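Local coordinates for protein allantoicase (Saccharomyces cerevisiae, PDB 1SG3) that catalyses the hydrolysis of allantoate to (S)-ureidoglycolate and urea, a step that lets yeast use purines as a secondary nitrogen source, at residues A[92-97]-A[159-164]; A[100-105]-A[173-178]; A[258-263]-A[315-320]; A[266-271]-A[307-312]. One frame throughout, in Å; residues are numbered along the deposited sequence.

Contact 1 of 4, residues A[92-97]-A[159-164]; sequences AAHIIG and KERFTH
A93 and F162 meet through their backbones in a single antiparallel bridge of the hydrogen-bonded kind. F162 N gives its hydrogen to A93 O at 3.0 Å, but the N-H...O angle is bent to 133°. The return bond, A93 N to F162 O, is less certain because the place of that carbonyl oxygen is in doubt. Among the polar side chains, H94 has CG anti to its own carbonyl carbon (chi1 -64°), and although CB points away from 159-164 the ring comes back to that segment. Its CE1 edge faces K159 O at 3.6 Å, close to the ring plane. T158 O, one residue before the segment, takes the hydrogen bond of H94 ND1, and T158 OG1 bonds both I95 N and E160 O. Carbon contacts fill the rest: R161 CG lies 3.8 Å from H94 CE1, with the guanidinium beyond it turned nearly square to the imidazole (82°). At the other end A92 CB touches T163 CG2 at 4.0 Å. T163 and H164 form a classic beta bulge opposite L118, and T163 OG1 is held by D120 N and L118 O. H94 bonds R183 at the end of strand 174-184, and A92 bonds V185 just past it, so the single bridge joins the start of strand 93-101 to the loop that leads into strand 164-170 of the other jelly-roll sheet, beside strand 112-118.

Contact 2 of 4, residues A[100-105]-A[173-178]; sequences IDTAFF and GGIARF
G174 lies flat against F105, and this is the close-fitting part of the contact. F105 CG lies anti to its carbonyl carbon (chi1 -79°), which swings the ring over the G174 peptide. G174 CA sits over one face of the phenyl ring, 3.9 Å from its centroid, in a CH-pi contact; a side chain on G174 would run into F105 CE2. Ring atom CE1 of F105 reaches the next peptide, 3.7 Å from I175 O. A leucine in place of F105 would probably lose this flat cover and open a gap over the G174 peptide. I100 CD1 meets F178 CD2 at 3.7 Å and I100 CG2 meets I175 CD1, joining the jelly-roll interior that L167 of strand 164-170 also lines. Between these two patches the strands of the jelly roll break step: A176 and R177 both face D101 in a classic beta bulge. D101 O takes two hydrogen bonds, from A176 N in the carbonyl plane and from R177 N at 3.0 Å, while D101 N returns a nearly straight one (169°) to R177 O. The type II turn T102 to F105 follows, and an Asx turn overlaps it, with A103 N approaching D101 OD1 from above the carboxylate plane. The turn's outer side is looser: A103 and F104 are partly exposed, F104 makes no contact with 173-178, and A103 CB adds one touch on the buried A176 CB at 3.9 Å. R177 leads away to a salt bridge with D69.

Contact 3 of 4, residues A[258-263]-A[315-320]; sequences FIEKII and EIRKSI
Strands 258-263 and 315-319 run antiparallel, their axes 4.3 Å apart at closest and 165° between directions, with F258 opposite S319 and I259 opposite K318 before the register slips by one residue to K261 opposite E315. At the slip E260 O takes two hydrogen bonds, from I316 N at 2.6 Å and R317 N at 2.9 Å; R317 and K318 make a G1 bulge facing I259. Beyond it I259 N bonds K318 O almost head-on to the carbonyl. On one face the F258 ring, its CG anti to the backbone nitrogen (chi1 177°), lies beside R317. F258 CZ is 3.8 Å from R317 CD. R317 NE and E260 OE2 form a long salt bridge of 3.6 Å, the two side chains pointing the same way, and the other carboxylate oxygen, E260 OE1, forms a second long ion pair with K261 NZ. On the other face I316 CG1 rests against both I259 CG2 and I262 CG1, 4.0 Å from each, while I259 CD1 meets I320 CG1 crosswise. Strand 334-342 flanks 258-263, V340 touching I259 and I262 and W341 making a cation-pi contact with K261; V301 of strand 298-305, in the second sheet, packs on I262 and I316.

Contact 4 of 4, residues A[266-271]-A[307-312]; sequences TAHFRG and GPDKEH
This is a polar contact at one end of the second jelly roll, between the loop after strand 258-265 and the loop that leads into strand 311-319, with that strand's first residues; T266 and D309 carry most of the bonds. T266 starts a type II turn, closed by F269 N on T266 O, and its side chain ties that turn to 307-312. T266 OG1 stands between its own N and carbonyl carbon (chi1 65°), a position from which it gives its hydrogen to G307 O at 2.9 Å and accepts from K310 N at 3.1 Å. A separate backbone bond, T266 N to K310 O, is 2.9 Å long and nearly straight. A valine here would probably cost G307 O its donor and K310 N its acceptor, while the backbone bond from T266 N could remain. D309 secures the far end of the turn. Its OD2 accepts from H268 N at 3.0 Å, approached from above the carboxylate plane, and lies over one face of the R270 guanidinium, 3.2 Å from NH2. No N-H of R270 points at that oxygen, so this salt bridge is one of charge alone. D309 N, in turn, bonds F269 O at 3.2 Å. The H312 ring holds the 307-312 loop closed, since G307 N bonds NE2 in the ring plane; its edge also carries CE1 to T266 OG1. R270 packs on W41 of each of two neighbouring subunits, at the hexamer's interfaces. Within the chain H312 ND1 bonds V264 O of strand 258-265, and H268 and F269 rest on K336 of strand 334-342.

How the contacts relate
Contacts 1 and 2 belong to the first allantoicase repeat, contacts 3 and 4 to the second. Contacts 1 and 2 lie on successive parts of strand 93-101, their centres 23 Å apart, and their segments alternate along the chain. Contact 4 is nested inside the loop closed by contact 3. Their centres lie 22 Å apart; both use strand 311-319, contact 3 beside strand 258-265 and contact 4 at the loop that follows it, and they touch where I263 CG2 packs on E311 and H312. No contact of one repeat touches a contact of the other; the nearest atoms, of contacts 2 and 4, are about 20 Å apart. Type II turns after strands 93-101 and 258-265 are consistent with a duplicated jelly roll.

Contact 1 of 4, residues A[92-97]-A[159-164]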
loop_
_atom_site.group_PDB
_atom_site.type_symbol
_atom_site.label_atom_id
_atom_site.label_comp_id
_atom_site.label_asym_id
_atom_site.label_seq_id
_atom_site.Cartn_x
_atom_site.Cartn_y
_atom_site.Cartn_z
ATOM N N ALA A 92 35.186 7.457 23.053
ATOM C CA ALA A 92 35.017 7.094 24.451
ATOM C C ALA A 92 34.357 8.253 25.161
ATOM O O ALA A 92 34.320 9.363 24.634
ATOM C CB ALA A 92 36.363 6.798 25.085
ATOM N N ALA A 93 33.833 7.994 26.359
ATOM C CA ALA A 93 33.169 9.024 27.147
ATOM C C ALA A 93 32.948 8.627 28.607
ATOM O O ALA A 93 33.076 7.465 28.976
ATOM C CB ALA A 93 31.836 9.384 26.503
ATOM N N HIS A 94 32.632 9.627 29.426
ATOM C CA HIS A 94 32.345 9.461 30.847
ATOM C C HIS A 94 30.821 9.531 30.905
ATOM O O HIS A 94 30.220 10.346 30.208
ATOM C CB HIS A 94 32.962 10.624 31.642
ATOM C CG HIS A 94 34.456 10.670 31.581
ATOM N ND1 HIS A 94 35.257 9.911 32.407
ATOM C CD2 HIS A 94 35.295 11.338 30.754
ATOM C CE1 HIS A 94 36.525 10.107 32.090
ATOM N NE2 HIS A 94 36.576 10.968 31.091
ATOM N N ILE A 95 30.192 8.703 31.730
ATOM C CA ILE A 95 28.729 8.696 31.794
ATOM C C ILE A 95 28.163 9.465 32.992
ATOM O O ILE A 95 28.747 9.435 34.074
ATOM C CB ILE A 95 28.205 7.234 31.841
ATOM C CG1 ILE A 95 28.784 6.432 30.678
ATOM C CG2 ILE A 95 26.694 7.207 31.752
ATOM C CD1 ILE A 95 28.305 6.907 29.324
ATOM N N ILE A 96 27.047 10.171 32.788
ATOM C CA ILE A 96 26.395 10.894 33.882
ATOM C C ILE A 96 25.023 10.303 34.128
ATOM O O ILE A 96 24.584 10.199 35.273
ATOM C CB ILE A 96 26.150 12.422 33.624
ATOM C CG1 ILE A 96 26.124 12.734 32.132
ATOM C CG2 ILE A 96 27.142 13.247 34.415
ATOM C CD1 ILE A 96 27.434 12.495 31.437
ATOM N N GLY A 97 24.343 9.926 33.049
ATOM C CA GLY A 97 23.017 9.363 33.188
ATOM C C GLY A 97 22.434 8.883 31.878
ATOM O O GLY A 97 23.171 8.575 30.939
ATOM N N LYS A 159 34.516 8.472 36.772
ATOM C CA LYS A 159 35.904 8.894 36.636
ATOM C C LYS A 159 36.674 8.130 35.555
ATOM O O LYS A 159 37.748 8.557 35.130
ATOM C CB LYS A 159 36.626 8.808 37.996
ATOM C CG LYS A 159 36.452 7.504 38.761
ATOM C CD LYS A 159 36.868 7.662 40.230
ATOM C CE LYS A 159 38.349 8.042 40.380
ATOM N NZ LYS A 159 38.768 8.218 41.809
ATOM N N GLU A 160 36.114 7.018 35.090
ATOM C CA GLU A 160 36.771 6.222 34.056
ATOM C C GLU A 160 36.169 6.467 32.668
ATOM O O GLU A 160 35.043 6.947 32.542
ATOM C CB GLU A 160 36.685 4.727 34.399
ATOM C CG GLU A 160 36.974 4.400 35.859
ATOM C CD GLU A 160 35.708 4.273 36.711
ATOM O OE1 GLU A 160 35.266 3.123 36.959
ATOM O OE2 GLU A 160 35.154 5.322 37.123
ATOM N N ARG A 161 36.940 6.138 31.634
ATOM C CA ARG A 161 36.497 6.286 30.251
ATOM C C ARG A 161 35.815 4.995 29.835
ATOM O O ARG A 161 36.138 3.927 30.348
ATOM C CB ARG A 161 37.689 6.552 29.326
ATOM C CG ARG A 161 38.377 7.871 29.591
ATOM C CD ARG A 161 39.496 8.155 28.609
ATOM N NE ARG A 161 40.021 9.508 28.796
ATOM C CZ ARG A 161 40.931 10.087 28.008
ATOM N NH1 ARG A 161 41.434 9.434 26.961
ATOM N NH2 ARG A 161 41.331 11.330 28.259
ATOM N N PHE A 162 34.873 5.092 28.903
ATOM C CA PHE A 162 34.164 3.908 28.434
ATOM C C PHE A 162 33.862 3.909 26.943
ATOM O O PHE A 162 33.648 4.956 26.343
ATOM C CB PHE A 162 32.880 3.739 29.240
ATOM C CG PHE A 162 33.124 3.378 30.676
ATOM C CD1 PHE A 162 32.658 4.185 31.698
ATOM C CD2 PHE A 162 33.841 2.225 31.002
ATOM C CE1 PHE A 162 32.899 3.852 33.028
ATOM C CE2 PHE A 162 34.087 1.884 32.323
ATOM C CZ PHE A 162 33.618 2.693 33.337
ATOM N N THR A 163 33.862 2.725 26.342
ATOM C CA THR A 163 33.581 2.605 24.921
ATOM C C THR A 163 32.308 1.808 24.656
ATOM O O THR A 163 31.522 2.168 23.788
ATOM C CB THR A 163 34.772 1.970 24.165
ATOM O OG1 THR A 163 35.220 0.785 24.840
ATOM C CG2 THR A 163 35.907 2.954 24.091
ATOM N N HIS A 164 32.092 0.732 25.402
ATOM C CA HIS A 164 30.885 -0.064 25.216
ATOM C C HIS A 164 30.028 -0.063 26.470
ATOM O O HIS A 164 30.538 0.024 27.593
ATOM C CB HIS A 164 31.234 -1.504 24.863
ATOM C CG HIS A 164 32.122 -1.636 23.672
ATOM N ND1 HIS A 164 31.947 -2.617 22.723
ATOM C CD2 HIS A 164 33.210 -0.929 23.286
ATOM C CE1 HIS A 164 32.887 -2.511 21.801
ATOM N NE2 HIS A 164 33.669 -1.495 22.120
#

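Contact 2 of 4, residues A[100-105]-A[173-178]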
loop_
_atom_site.group_PDB
_atom_site.type_symbol
_atom_site.label_atom_id
_atom_site.label_comp_id
_atom_site.label_asym_id
_atom_site.label_seq_id
_atom_site.Cartn_x
_atom_site.Cartn_y
_atom_site.Cartn_z
ATOM N N ILE A 100 15.420 5.563 29.832
ATOM C CA ILE A 100 14.895 4.254 29.470
ATOM C C ILE A 100 13.423 4.531 29.234
ATOM O O ILE A 100 12.706 4.897 30.166
ATOM C CB ILE A 100 15.025 3.224 30.610
ATOM C CG1 ILE A 100 16.427 2.622 30.621
ATOM C CG2 ILE A 100 14.010 2.101 30.417
ATOM C CD1 ILE A 100 16.695 1.635 29.493
ATOM N N ASP A 101 12.974 4.404 27.990
ATOM C CA ASP A 101 11.568 4.633 27.678
ATOM C C ASP A 101 10.935 3.275 27.406
ATOM O O ASP A 101 11.468 2.480 26.632
ATOM C CB ASP A 101 11.424 5.538 26.448
ATOM C CG ASP A 101 10.018 6.141 26.316
ATOM O OD1 ASP A 101 9.174 5.896 27.207
ATOM O OD2 ASP A 101 9.756 6.867 25.323
ATOM N N THR A 102 9.816 3.001 28.063
ATOM C CA THR A 102 9.115 1.740 27.872
ATOM C C THR A 102 7.809 2.020 27.143
ATOM O O THR A 102 6.860 1.242 27.221
ATOM C CB THR A 102 8.806 1.043 29.219
ATOM O OG1 THR A 102 8.086 1.940 30.067
ATOM C CG2 THR A 102 10.080 0.636 29.919
ATOM N N ALA A 103 7.778 3.144 26.433
ATOM C CA ALA A 103 6.609 3.562 25.659
ATOM C C ALA A 103 5.847 2.402 25.006
ATOM O O ALA A 103 6.445 1.467 24.488
ATOM C CB ALA A 103 7.043 4.558 24.590
ATOM N N PHE A 104 4.522 2.484 25.034
ATOM C CA PHE A 104 3.633 1.477 24.447
ATOM C C PHE A 104 3.852 0.038 24.915
ATOM O O PHE A 104 3.301 -0.894 24.337
ATOM C CB PHE A 104 3.682 1.547 22.916
ATOM C CG PHE A 104 3.650 2.951 22.385
ATOM C CD1 PHE A 104 4.781 3.507 21.785
ATOM C CD2 PHE A 104 2.522 3.750 22.563
ATOM C CE1 PHE A 104 4.788 4.847 21.378
ATOM C CE2 PHE A 104 2.520 5.087 22.162
ATOM C CZ PHE A 104 3.655 5.639 21.570
ATOM N N PHE A 105 4.665 -0.137 25.951
ATOM C CA PHE A 105 4.886 -1.459 26.534
ATOM C C PHE A 105 4.200 -1.367 27.896
ATOM O O PHE A 105 4.849 -1.118 28.906
ATOM C CB PHE A 105 6.381 -1.762 26.737
ATOM C CG PHE A 105 7.101 -2.194 25.487
ATOM C CD1 PHE A 105 7.925 -1.314 24.798
ATOM C CD2 PHE A 105 6.957 -3.489 24.998
ATOM C CE1 PHE A 105 8.594 -1.721 23.639
ATOM C CE2 PHE A 105 7.624 -3.901 23.842
ATOM C CZ PHE A 105 8.440 -3.018 23.162
ATOM N N GLY A 173 11.407 -8.751 28.608
ATOM C CA GLY A 173 10.289 -7.853 28.403
ATOM C C GLY A 173 10.602 -6.874 27.291
ATOM O O GLY A 173 11.340 -7.195 26.349
ATOM N N GLY A 174 10.050 -5.670 27.398
ATOM C CA GLY A 174 10.293 -4.674 26.373
ATOM C C GLY A 174 10.710 -3.294 26.845
ATOM O O GLY A 174 10.246 -2.788 27.871
ATOM N N ILE A 175 11.615 -2.700 26.076
ATOM C CA ILE A 175 12.104 -1.347 26.307
ATOM C C ILE A 175 11.919 -0.676 24.933
ATOM O O ILE A 175 12.250 -1.263 23.894
ATOM C CB ILE A 175 13.613 -1.314 26.649
ATOM C CG1 ILE A 175 13.927 -2.194 27.868
ATOM C CG2 ILE A 175 14.045 0.132 26.875
ATOM C CD1 ILE A 175 13.420 -1.635 29.166
ATOM N N ALA A 176 11.388 0.541 24.918
ATOM C CA ALA A 176 11.172 1.245 23.657
ATOM C C ALA A 176 12.429 1.976 23.216
ATOM O O ALA A 176 12.852 1.865 22.072
ATOM C CB ALA A 176 10.029 2.221 23.798
ATOM N N ARG A 177 13.026 2.735 24.122
ATOM C CA ARG A 177 14.227 3.462 23.778
ATOM C C ARG A 177 15.213 3.466 24.927
ATOM O O ARG A 177 14.832 3.359 26.093
ATOM C CB ARG A 177 13.884 4.904 23.392
ATOM C CG ARG A 177 13.207 5.063 22.036
ATOM C CD ARG A 177 14.138 4.705 20.883
ATOM N NE ARG A 177 13.561 5.094 19.600
ATOM C CZ ARG A 177 12.618 4.415 18.951
ATOM N NH1 ARG A 177 12.130 3.280 19.447
ATOM N NH2 ARG A 177 12.142 4.892 17.806
ATOM N N PHE A 178 16.487 3.597 24.577
ATOM C CA PHE A 178 17.572 3.635 25.550
ATOM C C PHE A 178 18.547 4.751 25.187
ATOM O O PHE A 178 19.238 4.670 24.176
ATOM C CB PHE A 178 18.323 2.309 25.549
ATOM C CG PHE A 178 19.487 2.268 26.495
ATOM C CD1 PHE A 178 20.515 1.348 26.305
ATOM C CD2 PHE A 178 19.546 3.124 27.600
ATOM C CE1 PHE A 178 21.581 1.273 27.192
ATOM C CE2 PHE A 178 20.615 3.056 28.497
ATOM C CZ PHE A 178 21.636 2.123 28.287
#

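Contact 3 of 4, residues A[258-263]-A[315-320]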
loop_
_atom_site.group_PDB
_atom_site.type_symbol
_atom_site.label_atom_id
_atom_site.label_comp_id
_atom_site.label_asym_id
_atom_site.label_seq_id
_atom_site.Cartn_x
_atom_site.Cartn_y
_atom_site.Cartn_z
ATOM N N PHE A 258 42.543 29.841 17.055
ATOM C CA PHE A 258 42.515 30.250 15.662
ATOM C C PHE A 258 41.377 29.531 14.928
ATOM O O PHE A 258 41.341 28.299 14.871
ATOM C CB PHE A 258 43.853 29.945 14.976
ATOM C CG PHE A 258 43.862 30.272 13.504
ATOM C CD1 PHE A 258 43.660 31.580 13.068
ATOM C CD2 PHE A 258 44.028 29.266 12.551
ATOM C CE1 PHE A 258 43.621 31.882 11.698
ATOM C CE2 PHE A 258 43.991 29.555 11.181
ATOM C CZ PHE A 258 43.786 30.867 10.756
ATOM N N ILE A 259 40.447 30.310 14.382
ATOM C CA ILE A 259 39.313 29.768 13.644
ATOM C C ILE A 259 39.529 30.045 12.168
ATOM O O ILE A 259 39.439 31.196 11.730
ATOM C CB ILE A 259 37.977 30.435 14.059
ATOM C CG1 ILE A 259 37.664 30.136 15.522
ATOM C CG2 ILE A 259 36.852 29.930 13.172
ATOM C CD1 ILE A 259 36.393 30.795 16.005
ATOM N N GLU A 260 39.809 29.008 11.392
ATOM C CA GLU A 260 40.026 29.214 9.971
ATOM C C GLU A 260 38.731 29.476 9.226
ATOM O O GLU A 260 38.548 30.548 8.654
ATOM C CB GLU A 260 40.729 28.018 9.342
ATOM C CG GLU A 260 40.902 28.177 7.843
ATOM C CD GLU A 260 41.728 27.074 7.223
ATOM O OE1 GLU A 260 41.323 25.893 7.329
ATOM O OE2 GLU A 260 42.784 27.394 6.628
ATOM N N LYS A 261 37.827 28.501 9.232
ATOM C CA LYS A 261 36.565 28.660 8.516
ATOM C C LYS A 261 35.341 28.128 9.257
ATOM O O LYS A 261 35.423 27.159 10.016
ATOM C CB LYS A 261 36.648 27.963 7.159
ATOM C CG LYS A 261 36.789 26.455 7.268
ATOM C CD LYS A 261 36.390 25.776 5.974
ATOM C CE LYS A 261 37.577 25.498 5.071
ATOM N NZ LYS A 261 38.377 24.343 5.573
ATOM N N ILE A 262 34.204 28.776 9.031
ATOM C CA ILE A 262 32.957 28.347 9.630
ATOM C C ILE A 262 32.060 27.966 8.465
ATOM O O ILE A 262 31.910 28.726 7.502
ATOM C CB ILE A 262 32.288 29.464 10.433
ATOM C CG1 ILE A 262 33.076 29.728 11.711
ATOM C CG2 ILE A 262 30.856 29.073 10.771
ATOM C CD1 ILE A 262 32.526 30.865 12.535
ATOM N N ILE A 263 31.476 26.777 8.547
ATOM C CA ILE A 263 30.600 26.288 7.494
ATOM C C ILE A 263 29.178 26.149 7.999
ATOM O O ILE A 263 28.951 25.584 9.066
ATOM C CB ILE A 263 31.048 24.911 7.003
ATOM C CG1 ILE A 263 32.400 25.023 6.298
ATOM C CG2 ILE A 263 29.984 24.313 6.096
ATOM C CD1 ILE A 263 32.983 23.687 5.879
ATOM N N GLU A 315 35.344 32.066 5.394
ATOM C CA GLU A 315 36.749 32.081 5.789
ATOM C C GLU A 315 36.904 33.150 6.867
ATOM O O GLU A 315 36.669 34.328 6.616
ATOM C CB GLU A 315 37.631 32.439 4.591
ATOM C CG GLU A 315 37.434 31.552 3.374
ATOM C CD GLU A 315 38.047 30.175 3.541
ATOM O OE1 GLU A 315 38.313 29.783 4.704
ATOM O OE2 GLU A 315 38.253 29.483 2.511
ATOM N N ILE A 316 37.286 32.740 8.068
ATOM C CA ILE A 316 37.464 33.675 9.173
ATOM C C ILE A 316 38.929 34.099 9.260
ATOM O O ILE A 316 39.244 35.289 9.263
ATOM C CB ILE A 316 37.061 33.023 10.523
ATOM C CG1 ILE A 316 35.599 32.565 10.478
ATOM C CG2 ILE A 316 37.271 34.003 11.662
ATOM C CD1 ILE A 316 34.597 33.683 10.243
ATOM N N ARG A 317 39.819 33.113 9.330
ATOM C CA ARG A 317 41.247 33.368 9.428
ATOM C C ARG A 317 41.514 34.379 10.540
ATOM O O ARG A 317 42.323 35.289 10.385
ATOM C CB ARG A 317 41.776 33.910 8.103
ATOM C CG ARG A 317 41.711 32.942 6.944
ATOM C CD ARG A 317 42.542 31.696 7.209
ATOM N NE ARG A 317 42.799 30.947 5.978
ATOM C CZ ARG A 317 43.759 31.242 5.102
ATOM N NH1 ARG A 317 44.571 32.275 5.317
ATOM N NH2 ARG A 317 43.899 30.514 4.000
ATOM N N LYS A 318 40.821 34.217 11.661
ATOM C CA LYS A 318 40.994 35.124 12.789
ATOM C C LYS A 318 41.402 34.368 14.054
ATOM O O LYS A 318 41.096 33.188 14.223
ATOM C CB LYS A 318 39.695 35.903 13.051
ATOM C CG LYS A 318 39.137 36.674 11.846
ATOM C CD LYS A 318 40.136 37.688 11.281
ATOM C CE LYS A 318 39.492 38.595 10.214
ATOM N NZ LYS A 318 40.437 39.577 9.578
ATOM N N SER A 319 42.102 35.061 14.943
ATOM C CA SER A 319 42.536 34.467 16.196
ATOM C C SER A 319 41.614 34.969 17.295
ATOM O O SER A 319 41.476 36.174 17.499
ATOM C CB SER A 319 43.986 34.858 16.503
ATOM O OG SER A 319 44.179 36.263 16.410
ATOM N N ILE A 320 40.963 34.038 17.981
ATOM C CA ILE A 320 40.043 34.374 19.060
ATOM C C ILE A 320 39.939 33.214 20.036
ATOM O O ILE A 320 40.020 32.054 19.642
ATOM C CB ILE A 320 38.598 34.675 18.546
ATOM C CG1 ILE A 320 38.306 33.873 17.280
ATOM C CG2 ILE A 320 38.399 36.155 18.335
ATOM C CD1 ILE A 320 38.939 34.422 16.028
#

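Contact 4 of 4, residues A[266-271]-A[307-312]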
loop_
_atom_site.group_PDB
_atom_site.type_symbol
_atom_site.label_atom_id
_atom_site.label_comp_id
_atom_site.label_asym_id
_atom_site.label_seq_id
_atom_site.Cartn_x
_atom_site.Cartn_y
_atom_site.Cartn_z
ATOM N N THR A 266 23.012 24.071 4.637
ATOM C CA THR A 266 21.560 24.086 4.613
ATOM C C THR A 266 21.044 22.947 3.736
ATOM O O THR A 266 19.937 22.993 3.200
ATOM C CB THR A 266 21.040 25.441 4.097
ATOM O OG1 THR A 266 21.427 25.622 2.736
ATOM C CG2 THR A 266 21.640 26.567 4.905
ATOM N N ALA A 267 21.859 21.911 3.615
ATOM C CA ALA A 267 21.503 20.756 2.819
ATOM C C ALA A 267 20.091 20.278 3.134
ATOM O O ALA A 267 19.717 20.145 4.300
ATOM C CB ALA A 267 22.503 19.635 3.065
ATOM N N HIS A 268 19.324 20.015 2.078
ATOM C CA HIS A 268 17.949 19.544 2.175
ATOM C C HIS A 268 16.921 20.604 2.541
ATOM O O HIS A 268 15.723 20.326 2.563
ATOM C CB HIS A 268 17.841 18.364 3.140
ATOM C CG HIS A 268 18.590 17.158 2.680
ATOM N ND1 HIS A 268 18.578 16.740 1.368
ATOM C CD2 HIS A 268 19.410 16.309 3.340
ATOM C CE1 HIS A 268 19.366 15.686 1.237
ATOM N NE2 HIS A 268 19.884 15.406 2.419
ATOM N N PHE A 269 17.368 21.816 2.840
ATOM C CA PHE A 269 16.407 22.862 3.130
ATOM C C PHE A 269 16.344 23.696 1.860
ATOM O O PHE A 269 17.208 24.528 1.586
ATOM C CB PHE A 269 16.827 23.657 4.366
ATOM C CG PHE A 269 16.670 22.873 5.649
ATOM C CD1 PHE A 269 17.680 22.025 6.094
ATOM C CD2 PHE A 269 15.480 22.914 6.360
ATOM C CE1 PHE A 269 17.507 21.230 7.217
ATOM C CE2 PHE A 269 15.300 22.119 7.487
ATOM C CZ PHE A 269 16.320 21.274 7.915
ATOM N N ARG A 270 15.308 23.417 1.074
ATOM C CA ARG A 270 15.091 24.039 -0.221
ATOM C C ARG A 270 14.048 25.146 -0.274
ATOM O O ARG A 270 14.168 26.085 -1.071
ATOM C CB ARG A 270 14.727 22.949 -1.227
ATOM C CG ARG A 270 15.728 21.794 -1.264
ATOM C CD ARG A 270 15.560 20.967 -2.533
ATOM N NE ARG A 270 16.649 20.016 -2.772
ATOM C CZ ARG A 270 16.717 18.797 -2.247
ATOM N NH1 ARG A 270 15.761 18.363 -1.436
ATOM N NH2 ARG A 270 17.739 18.006 -2.552
ATOM N N GLY A 271 13.021 25.045 0.557
ATOM C CA GLY A 271 11.999 26.071 0.539
ATOM C C GLY A 271 11.783 26.717 1.885
ATOM O O GLY A 271 10.962 27.622 2.020
ATOM N N GLY A 307 21.520 30.517 0.828
ATOM C CA GLY A 307 20.811 29.855 -0.250
ATOM C C GLY A 307 20.354 28.465 0.154
ATOM O O GLY A 307 20.669 27.995 1.249
ATOM N N PRO A 308 19.609 27.775 -0.716
ATOM C CA PRO A 308 19.116 26.427 -0.422
ATOM C C PRO A 308 20.069 25.277 -0.718
ATOM O O PRO A 308 20.825 25.312 -1.690
ATOM C CB PRO A 308 17.860 26.336 -1.280
ATOM C CG PRO A 308 18.265 27.096 -2.502
ATOM C CD PRO A 308 18.981 28.308 -1.938
ATOM N N ASP A 309 20.021 24.260 0.141
ATOM C CA ASP A 309 20.812 23.042 -0.034
ATOM C C ASP A 309 22.305 23.269 -0.300
ATOM O O ASP A 309 22.924 22.528 -1.046
ATOM C CB ASP A 309 20.189 22.255 -1.193
ATOM C CG ASP A 309 20.588 20.806 -1.202
ATOM O OD1 ASP A 309 21.770 20.504 -1.499
ATOM O OD2 ASP A 309 19.712 19.964 -0.903
ATOM N N LYS A 310 22.895 24.281 0.320
ATOM C CA LYS A 310 24.299 24.571 0.074
ATOM C C LYS A 310 25.174 24.644 1.319
ATOM O O LYS A 310 24.687 24.845 2.436
ATOM C CB LYS A 310 24.425 25.901 -0.668
ATOM C CG LYS A 310 25.247 25.832 -1.936
ATOM C CD LYS A 310 24.532 24.993 -3.007
ATOM C CE LYS A 310 25.176 25.142 -4.385
ATOM N NZ LYS A 310 24.253 24.690 -5.467
ATOM N N GLU A 311 26.476 24.471 1.104
ATOM C CA GLU A 311 27.456 24.567 2.172
ATOM C C GLU A 311 28.067 25.960 2.060
ATOM O O GLU A 311 29.027 26.162 1.332
ATOM C CB GLU A 311 28.564 23.529 2.006
ATOM C CG GLU A 311 28.188 22.106 2.371
ATOM C CD GLU A 311 29.400 21.180 2.399
ATOM O OE1 GLU A 311 30.347 21.474 3.160
ATOM O OE2 GLU A 311 29.411 20.164 1.665
ATOM N N HIS A 312 27.491 26.924 2.758
ATOM C CA HIS A 312 27.998 28.282 2.725
ATOM C C HIS A 312 29.278 28.307 3.548
ATOM O O HIS A 312 29.235 28.100 4.761
ATOM C CB HIS A 312 26.964 29.231 3.332
ATOM C CG HIS A 312 25.607 29.124 2.705
ATOM N ND1 HIS A 312 24.863 27.963 2.731
ATOM C CD2 HIS A 312 24.867 30.027 2.020
ATOM C CE1 HIS A 312 23.728 28.156 2.088
ATOM N NE2 HIS A 312 23.703 29.401 1.648
#